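PDB 3NTN: UspA1 from Moraxella catarrhalis, which serves as a trimeric autotransporter adhesin of the outer membrane, binding fibronectin and the receptor CEACAM1. Local coordinates for the interface of chains A and B. Sequence-based numbering; all coordinates share one arbitrary frame. Chains: chain A/B, UspA1.

Contact 1: the interface of chains A and B. Residues chain A 164-169, 180-183; chain B 142-144, 175-179.
A:Asn181 ties two subunits of the trimer together at the helix start, its carboxamide set beside B:Ser176 O and its CB against B:Thr177 CA. With CG tucked between the backbone N and the carbonyl carbon (chi1 74°), the amide uses both ends. A:Asn181 ND2 gives one N-H to A:Val167 O at 2.9 Å, almost straight, and the other to B:Ala143 O at 3.0 Å. Both acceptors lie in the amide plane, which fixes its rotation, although ND2 stands well above the carbonyl plane of B:Ala143. A:Asn181 OD1 in turn receives the hydroxyl A:Ser183 OG at 2.7 Å. Turned the same way, A:Ser183 OG accepts B:Ala143 N at 2.9 Å, so the two side chains hold both backbone polar atoms of B:Ala143.

B:Thr177 crosses A:His166 obliquely. Its OG1 does not touch the imidazole but meets it through water 2, which lies at the ring edge, in plane, 2.8 Å from A:His166 ND1. Water 1 ties OG1 to A:His166 N and to the carboxylate OD2 of B:Asp178, which runs alongside A:Val165 CG1. Among the main-chain bonds are B:Ala179 N to A:Ile164 O (2.9 Å), A:Val167 N to B:Thr177 O, which holds the middle of the loop, and A:Gly182 N to B:Asp178 O (2.8 Å), nearly along the C=O axis.

The B loop 175-179 is thus held between strand A:164-165 with its following loop and the first turn of helix A:182-217, where the neck passes into the coiled-coil stalk.

Contact 2: the interface of chains A and B. Residues chain A 97, 99, 113, 115, 150-153; chain B 117-119, 155, 161-163.
Neighbouring subunits of the YadA-like head meet here, where the stacked turns of the left-handed beta-roll give way to the neck. The polar contacts centre on B:Arg162, which runs along the boundary with chain A, with CG anti to its carbonyl carbon (chi1 -75°) and the chain extended from CG to NE. B:Arg162 NE donates to A:Asn150 O at 3.1 Å, a bent bond whose acceptor is tilted out of the guanidinium plane. A:Gly113 O also lies close, 2.9 Å from B:Arg162 NE, but the N-H points elsewhere; the contact is probably electrostatic, the carbonyl facing a group expected to be positive. The guanidinium is held from its own chain: B:Arg162 NH1 and NH2 grip B:His119 O end-on, NH2 at 2.8 Å on a lone pair, while B:Arg162 NH1 also donates to B:Val155 O at 3.0 Å. These acceptors lie close to the guanidinium plane and fix its rotation.

A main-chain bond runs from A:Val153 N to B:Gln163 O, almost straight and nearly along the C=O axis. Water 4 joins B:Gln163 N to A:Gly151 O beside it.

Stacking brings the amide of A:Asn97 over one face of the B:His119 imidazole, offset toward the rim, with planes 13° apart and CG of the asparagine 4.0 Å from CG of the histidine. The ring is put there by CG anti to the backbone N (chi1 176°).

Apolar packing fills in between. A:Val153 CG2 touches B:Arg162 CD at 3.7 Å, the two side chains crossing at about a right angle, and also meets B:Val155 CB. A:Val115 CG2 presses on B:Gly118 CA, with CD2 and CE2 of the A:Phe99 ring lying near B:Gly118 CA and B:His119 N.

Contact 1: the interface of chains A and B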
# COMPACT_ATOMS: atom_id res chain seq x y z
N ILE A 164 0.41 -3.77 -8.35
CA ILE A 164 0.48 -4.25 -6.94
C ILE A 164 0.59 -5.78 -6.96
O ILE A 164 -0.19 -6.44 -7.68
CB ILE A 164 -0.68 -3.74 -6.05
CG1 ILE A 164 -0.89 -2.24 -6.33
CG2 ILE A 164 -0.31 -4.02 -4.57
CD1 ILE A 164 -1.84 -1.41 -5.43
N VAL A 165 1.56 -6.33 -6.24
CA VAL A 165 1.88 -7.75 -6.41
C VAL A 165 1.83 -8.52 -5.09
O VAL A 165 1.94 -7.89 -4.01
CB VAL A 165 3.25 -7.98 -7.13
CG1 VAL A 165 3.26 -7.36 -8.60
CG2 VAL A 165 4.39 -7.51 -6.29
N HIS A 166 1.65 -9.85 -5.20
CA HIS A 166 1.50 -10.73 -4.04
C HIS A 166 0.29 -10.38 -3.18
O HIS A 166 0.37 -10.42 -1.93
CB HIS A 166 2.78 -10.74 -3.22
CG HIS A 166 3.94 -11.26 -3.98
ND1 HIS A 166 3.93 -12.48 -4.61
CD2 HIS A 166 5.14 -10.70 -4.25
CE1 HIS A 166 5.07 -12.66 -5.25
NE2 HIS A 166 5.83 -11.60 -5.04
N VAL A 167 -0.80 -10.00 -3.85
CA VAL A 167 -2.10 -9.66 -3.25
C VAL A 167 -2.93 -10.93 -3.02
O VAL A 167 -3.19 -11.71 -3.97
CB VAL A 167 -2.87 -8.71 -4.23
CG1 VAL A 167 -4.27 -8.33 -3.69
CG2 VAL A 167 -2.01 -7.44 -4.48
N GLY A 168 -3.31 -11.17 -1.77
CA GLY A 168 -4.19 -12.29 -1.44
C GLY A 168 -5.56 -12.17 -2.06
O GLY A 168 -6.06 -11.04 -2.31
N ALA A 169 -6.17 -13.33 -2.33
CA ALA A 169 -7.54 -13.39 -2.88
C ALA A 169 -8.49 -12.67 -1.97
O ALA A 169 -8.53 -12.90 -0.77
CB ALA A 169 -7.97 -14.81 -3.07
N VAL A 180 -9.30 -7.27 -5.24
CA VAL A 180 -9.35 -8.47 -6.11
C VAL A 180 -8.00 -8.70 -6.86
O VAL A 180 -7.35 -7.75 -7.30
CB VAL A 180 -10.54 -8.28 -7.08
CG1 VAL A 180 -10.50 -9.22 -8.22
CG2 VAL A 180 -11.91 -8.41 -6.27
N ASN A 181 -7.60 -9.97 -7.03
CA ASN A 181 -6.37 -10.30 -7.77
C ASN A 181 -6.67 -10.92 -9.14
O ASN A 181 -7.79 -11.32 -9.37
CB ASN A 181 -5.33 -11.07 -6.93
CG ASN A 181 -5.69 -12.51 -6.67
OD1 ASN A 181 -6.44 -13.11 -7.40
ND2 ASN A 181 -5.02 -13.12 -5.68
N GLY A 182 -5.69 -10.94 -10.04
CA GLY A 182 -5.91 -11.42 -11.43
C GLY A 182 -6.54 -12.81 -11.60
O GLY A 182 -7.27 -13.07 -12.58
N SER A 183 -6.28 -13.71 -10.65
CA SER A 183 -6.85 -15.05 -10.67
C SER A 183 -8.35 -15.02 -10.40
O SER A 183 -9.09 -15.92 -10.83
CB SER A 183 -6.14 -15.97 -9.66
OG SER A 183 -6.52 -15.68 -8.30
N PHE B 142 -8.88 -19.77 -6.97
CA PHE B 142 -8.20 -18.52 -6.65
C PHE B 142 -6.77 -18.79 -6.10
O PHE B 142 -6.55 -19.64 -5.22
CB PHE B 142 -8.97 -17.73 -5.60
CG PHE B 142 -10.39 -17.35 -5.98
CD1 PHE B 142 -10.80 -17.29 -7.32
CD2 PHE B 142 -11.29 -16.99 -5.00
CE1 PHE B 142 -12.07 -16.94 -7.64
CE2 PHE B 142 -12.58 -16.61 -5.34
CZ PHE B 142 -12.97 -16.60 -6.65
N ALA B 143 -5.84 -17.96 -6.58
CA ALA B 143 -4.47 -17.84 -6.08
C ALA B 143 -4.38 -16.89 -4.89
O ALA B 143 -5.24 -15.99 -4.70
CB ALA B 143 -3.55 -17.37 -7.20
N GLY B 144 -3.34 -17.13 -4.09
CA GLY B 144 -3.00 -16.29 -2.96
C GLY B 144 -3.94 -16.38 -1.77
O GLY B 144 -4.19 -15.37 -1.13
N THR B 175 -3.15 -18.16 -11.98
CA THR B 175 -2.36 -18.14 -10.77
C THR B 175 -1.98 -16.74 -10.34
O THR B 175 -1.14 -16.60 -9.48
CB THR B 175 -1.04 -18.98 -10.85
OG1 THR B 175 -0.31 -18.60 -12.02
CG2 THR B 175 -1.34 -20.58 -10.83
N SER B 176 -2.56 -15.71 -10.95
CA SER B 176 -2.05 -14.37 -10.71
C SER B 176 -2.48 -13.77 -9.39
O SER B 176 -3.64 -13.76 -9.03
CB SER B 176 -2.42 -13.45 -11.86
OG SER B 176 -2.36 -12.11 -11.45
N THR B 177 -1.51 -13.20 -8.70
CA THR B 177 -1.73 -12.53 -7.43
C THR B 177 -1.51 -11.04 -7.62
O THR B 177 -1.17 -10.32 -6.67
CB THR B 177 -0.79 -13.15 -6.39
OG1 THR B 177 0.56 -13.09 -6.90
CG2 THR B 177 -1.16 -14.64 -6.21
N ASP B 178 -1.71 -10.54 -8.83
CA ASP B 178 -1.52 -9.11 -9.09
C ASP B 178 -2.86 -8.45 -8.81
O ASP B 178 -3.88 -9.06 -9.05
CB ASP B 178 -1.15 -8.79 -10.55
CG ASP B 178 0.25 -9.28 -10.97
OD1 ASP B 178 0.50 -9.09 -12.19
OD2 ASP B 178 1.09 -9.86 -10.18
N ALA B 179 -2.87 -7.23 -8.30
CA ALA B 179 -4.11 -6.48 -8.25
C ALA B 179 -4.63 -6.21 -9.65
O ALA B 179 -3.86 -6.05 -10.62
CB ALA B 179 -3.94 -5.21 -7.52
O HOH W 1 1.85 -11.04 -7.92
O HOH W 2 2.12 -14.47 -5.32
O HOH W 3 -1.67 -4.61 -10.35

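Contact 2: the interface of chains A and B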
# COMPACT_ATOMS: atom_id res chain seq x y z
N ASN A 97 -2.95 15.22 7.77
CA ASN A 97 -2.93 13.75 7.85
C ASN A 97 -2.53 13.09 6.53
O ASN A 97 -3.20 12.15 6.07
CB ASN A 97 -4.31 13.22 8.29
CG ASN A 97 -4.76 13.80 9.61
OD1 ASN A 97 -4.22 13.46 10.68
ND2 ASN A 97 -5.73 14.68 9.55
N PHE A 99 0.53 11.24 4.23
CA PHE A 99 1.63 10.33 4.56
C PHE A 99 2.33 9.94 3.29
O PHE A 99 1.69 9.36 2.41
CB PHE A 99 1.09 9.07 5.30
CG PHE A 99 0.45 9.42 6.63
CD1 PHE A 99 1.23 9.60 7.81
CD2 PHE A 99 -0.95 9.66 6.70
CE1 PHE A 99 0.59 9.99 9.04
CE2 PHE A 99 -1.57 10.02 7.92
CZ PHE A 99 -0.80 10.19 9.08
N GLY A 113 -5.79 13.00 4.42
CA GLY A 113 -5.97 11.58 4.70
C GLY A 113 -5.31 10.73 3.63
O GLY A 113 -5.36 9.50 3.67
N VAL A 115 -2.55 8.82 1.15
CA VAL A 115 -1.23 8.17 1.29
C VAL A 115 -0.54 8.11 -0.10
O VAL A 115 -1.14 7.67 -1.06
CB VAL A 115 -1.34 6.74 1.99
CG1 VAL A 115 0.04 6.07 2.26
CG2 VAL A 115 -2.13 6.81 3.29
N ASN A 150 -12.05 11.36 2.57
CA ASN A 150 -10.98 10.50 3.10
C ASN A 150 -9.63 10.47 2.36
O ASN A 150 -8.66 9.93 2.89
CB ASN A 150 -11.47 9.04 3.32
CG ASN A 150 -12.13 8.85 4.71
OD1 ASN A 150 -11.44 8.58 5.72
ND2 ASN A 150 -13.46 9.01 4.76
N GLY A 151 -9.56 11.01 1.15
CA GLY A 151 -8.34 10.86 0.36
C GLY A 151 -8.16 9.50 -0.27
O GLY A 151 -8.99 8.64 -0.14
N THR A 152 -7.07 9.30 -0.98
CA THR A 152 -6.83 8.04 -1.64
C THR A 152 -5.44 7.55 -1.25
O THR A 152 -4.68 8.24 -0.58
CB THR A 152 -6.91 8.19 -3.16
OG1 THR A 152 -6.03 9.24 -3.58
CG2 THR A 152 -8.35 8.54 -3.62
N VAL A 153 -5.13 6.31 -1.61
CA VAL A 153 -3.80 5.79 -1.53
C VAL A 153 -3.24 5.71 -2.92
O VAL A 153 -3.85 5.10 -3.80
CB VAL A 153 -3.83 4.39 -0.88
CG1 VAL A 153 -2.42 3.80 -0.85
CG2 VAL A 153 -4.37 4.51 0.55
N LEU B 117 -2.02 1.64 6.66
CA LEU B 117 -1.62 2.88 6.03
C LEU B 117 -2.70 3.92 6.19
O LEU B 117 -3.84 3.62 5.94
CB LEU B 117 -1.40 2.64 4.53
CG LEU B 117 -0.32 1.61 4.12
CD1 LEU B 117 -0.34 1.48 2.65
CD2 LEU B 117 1.11 2.09 4.61
N GLY B 118 -2.35 5.16 6.56
CA GLY B 118 -3.33 6.27 6.59
C GLY B 118 -4.07 6.55 7.89
O GLY B 118 -4.03 5.76 8.81
N HIS B 119 -4.77 7.67 7.89
CA HIS B 119 -5.59 8.18 9.00
C HIS B 119 -6.90 7.40 9.16
O HIS B 119 -7.61 7.15 8.16
CB HIS B 119 -5.86 9.69 8.77
CG HIS B 119 -6.77 10.32 9.78
ND1 HIS B 119 -7.96 10.93 9.43
CD2 HIS B 119 -6.66 10.45 11.12
CE1 HIS B 119 -8.54 11.41 10.52
NE2 HIS B 119 -7.77 11.12 11.56
N VAL B 155 -6.00 -0.20 4.14
CA VAL B 155 -5.95 1.18 3.66
C VAL B 155 -7.02 2.09 4.22
O VAL B 155 -7.08 3.26 3.85
CB VAL B 155 -5.92 1.28 2.12
CG1 VAL B 155 -4.72 0.47 1.51
CG2 VAL B 155 -7.25 0.88 1.46
N GLU B 161 -13.60 3.73 3.63
CA GLU B 161 -12.65 3.01 2.74
C GLU B 161 -11.85 4.00 1.85
O GLU B 161 -12.25 5.14 1.70
CB GLU B 161 -13.38 1.96 1.86
CG GLU B 161 -14.02 0.80 2.64
CD GLU B 161 -15.37 1.17 3.29
OE1 GLU B 161 -16.00 0.32 3.93
OE2 GLU B 161 -15.80 2.34 3.15
N ARG B 162 -10.70 3.57 1.30
CA ARG B 162 -9.93 4.44 0.42
C ARG B 162 -9.71 3.75 -0.91
O ARG B 162 -9.21 2.60 -0.95
CB ARG B 162 -8.54 4.82 0.96
CG ARG B 162 -8.49 5.81 2.06
CD ARG B 162 -7.08 6.19 2.48
NE ARG B 162 -7.18 7.23 3.48
CZ ARG B 162 -7.21 7.06 4.80
NH1 ARG B 162 -7.10 5.86 5.37
NH2 ARG B 162 -7.36 8.13 5.57
N GLN B 163 -9.98 4.51 -1.99
CA GLN B 163 -9.59 4.07 -3.31
C GLN B 163 -8.07 3.89 -3.43
O GLN B 163 -7.29 4.62 -2.81
CB GLN B 163 -10.10 5.05 -4.34
CG GLN B 163 -11.65 5.10 -4.45
CD GLN B 163 -12.11 6.13 -5.45
OE1 GLN B 163 -11.68 7.30 -5.38
NE2 GLN B 163 -12.99 5.73 -6.39
O HOH W 4 -11.13 7.08 -1.56

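Contact 1 and contact 2 lie about 22 Å apart, between their C-alpha centres, along the same A-B interface. They share no residue, although their segments interleave in sequence: residue 163, used in contact 2 from chain B, immediately precedes residue 164, which contributes to contact 1 from chain A at the start of strand 164-165. Contact 2 belongs to the last turns of the head, contact 1 to the neck at the start of helix 182-217. With three copies in the assembly, each subunit would present both faces of each contact, so together they probably lock the head subunits together and carry that arrangement into the stalk.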